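Local coordinates for 7,8-dihydro-6-hydroxymethylpterin pyrophosphokinase-dihydropteroate synthase (Plasmodium falciparum, PDB 6JWS), which probably catalyses two successive steps of folate biosynthesis, pyrophosphorylation of 6-hydroxymethyl-7,8-dihydropterin by ATP and condensation of the resulting diphosphate with 4-aminobenzoate to 7,8-dihydropteroate, at residues I49-L54 with F561-G566. The protein carries 1 engineered substitution. Sequence-based numbering, arbitrary orientation.
Sequences INTSYL and FLVLNG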
# COMPACT_ATOMS: atom_id res chain seq x y z
N ILE B 49 -25.11 -12.59 28.32
CA ILE B 49 -23.88 -12.16 28.96
C ILE B 49 -22.69 -12.39 28.03
O ILE B 49 -21.56 -12.18 28.46
CB ILE B 49 -23.66 -12.89 30.30
CG1 ILE B 49 -23.73 -14.41 30.14
CG2 ILE B 49 -24.58 -12.38 31.41
CD1 ILE B 49 -23.29 -15.16 31.37
N ASN B 50 -22.93 -12.86 26.79
CA ASN B 50 -21.88 -12.99 25.80
C ASN B 50 -22.49 -13.11 24.40
O ASN B 50 -23.62 -13.56 24.25
CB ASN B 50 -20.86 -14.08 26.16
CG ASN B 50 -19.48 -13.79 25.59
OD1 ASN B 50 -19.34 -12.99 24.65
ND2 ASN B 50 -18.47 -14.44 26.12
N THR B 51 -21.77 -12.63 23.38
CA THR B 51 -22.16 -12.77 21.99
C THR B 51 -20.89 -12.92 21.17
O THR B 51 -19.82 -12.50 21.61
CB THR B 51 -22.94 -11.55 21.46
OG1 THR B 51 -22.31 -10.33 21.83
CG2 THR B 51 -24.40 -11.52 21.86
N SER B 52 -21.01 -13.53 19.99
CA SER B 52 -19.92 -13.60 19.03
C SER B 52 -20.14 -12.46 18.03
O SER B 52 -21.14 -11.77 18.13
CB SER B 52 -19.97 -14.93 18.33
OG SER B 52 -21.09 -14.99 17.43
N TYR B 53 -19.21 -12.29 17.07
CA TYR B 53 -19.53 -11.53 15.88
C TYR B 53 -20.69 -12.19 15.14
O TYR B 53 -21.04 -13.35 15.36
CB TYR B 53 -18.29 -11.31 15.00
CG TYR B 53 -17.32 -10.34 15.62
CD1 TYR B 53 -17.55 -8.97 15.56
CD2 TYR B 53 -16.21 -10.79 16.34
CE1 TYR B 53 -16.68 -8.08 16.19
CE2 TYR B 53 -15.35 -9.92 16.98
CZ TYR B 53 -15.58 -8.55 16.89
OH TYR B 53 -14.77 -7.66 17.56
N LEU B 54 -21.26 -11.44 14.22
CA LEU B 54 -22.13 -11.95 13.19
C LEU B 54 -21.24 -12.47 12.06
O LEU B 54 -20.19 -11.89 11.81
CB LEU B 54 -22.93 -10.75 12.70
CG LEU B 54 -24.43 -10.96 12.63
CD1 LEU B 54 -25.16 -9.62 12.59
CD2 LEU B 54 -24.75 -11.79 11.39
N PHE B 561 -16.50 -5.94 29.04
CA PHE B 561 -17.47 -5.39 29.98
C PHE B 561 -18.79 -5.11 29.27
O PHE B 561 -19.84 -5.54 29.74
CB PHE B 561 -16.95 -4.12 30.64
CG PHE B 561 -17.93 -3.46 31.59
CD1 PHE B 561 -18.22 -4.04 32.81
CD2 PHE B 561 -18.52 -2.24 31.28
CE1 PHE B 561 -19.08 -3.41 33.71
CE2 PHE B 561 -19.37 -1.62 32.18
CZ PHE B 561 -19.67 -2.21 33.39
N LEU B 562 -18.76 -4.45 28.12
CA LEU B 562 -19.99 -4.18 27.39
C LEU B 562 -20.67 -5.49 27.03
O LEU B 562 -21.89 -5.62 27.15
CB LEU B 562 -19.70 -3.34 26.14
CG LEU B 562 -19.85 -1.84 26.35
CD1 LEU B 562 -18.73 -1.27 27.21
CD2 LEU B 562 -19.94 -1.12 25.01
N VAL B 563 -19.89 -6.46 26.55
CA VAL B 563 -20.44 -7.72 26.08
C VAL B 563 -21.05 -8.50 27.26
O VAL B 563 -22.11 -9.11 27.11
CB VAL B 563 -19.38 -8.51 25.28
CG1 VAL B 563 -19.58 -10.01 25.32
CG2 VAL B 563 -19.26 -8.00 23.84
N LEU B 564 -20.40 -8.45 28.43
CA LEU B 564 -20.96 -9.07 29.63
C LEU B 564 -22.35 -8.48 29.91
O LEU B 564 -23.20 -9.12 30.49
CB LEU B 564 -20.04 -8.79 30.81
CG LEU B 564 -20.48 -9.33 32.17
CD1 LEU B 564 -20.54 -10.86 32.18
CD2 LEU B 564 -19.51 -8.85 33.25
N ASN B 565 -22.56 -7.24 29.47
CA ASN B 565 -23.78 -6.54 29.84
C ASN B 565 -24.77 -6.61 28.68
O ASN B 565 -25.71 -5.83 28.63
CB ASN B 565 -23.45 -5.14 30.38
CG ASN B 565 -23.00 -5.22 31.82
OD1 ASN B 565 -23.85 -5.34 32.71
ND2 ASN B 565 -21.70 -5.17 32.07
N GLY B 566 -24.48 -7.50 27.72
CA GLY B 566 -25.40 -7.82 26.64
C GLY B 566 -25.36 -6.84 25.48
O GLY B 566 -26.30 -6.80 24.69
O HOH W 1 -23.21 -9.43 24.36
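The C-terminal end of helix 547-564, from the TIM-barrel pterin-binding part, lies on strand 46-57 of the antiparallel sheet of the HPPK part, so the contact joins the kinase and synthase parts of the bifunctional chain. Two consecutive residues, I49 and N50, pair with V169 of strand 163-172, a classic beta bulge. Here two CA-H···O contacts run in opposite directions: L564 CA to I49 O, 3.4 Å, and I49 CA to L564 O, 3.5 Å. I49 has CG1 wedged between its backbone N and C (chi1 53°), which puts CG2 beside the N, 3.7 Å from L564 O. L564, with CG anti to its backbone N (chi1 178°), starts away from the strand but brings CD1 back to 4.2 Å from I49 CB. V563 carries CG1 anti to its own N (chi1 152°) and meets N50 at a slant, its methyl 3.1 Å from N50 OD1. That oxygen accepts from R569 NH2 and, weakly, from T51 N, while N50 ND2 is bonded to Y110 OH; the carboxamide is thus held at both ends. One water links the segments, accepting from T51 OG1 at 2.8 Å and donating to V563 O at 3.0 Å. V563 O also receives G566 N, a bond of the Schellman motif in which G566, at positive phi, is the C-prime residue. The direct contact therefore rests on CA-H···O and methyl packing, with hydrogen bonding between the segments passing through water, and V563 O satisfied by that water and the helix-ending turn together.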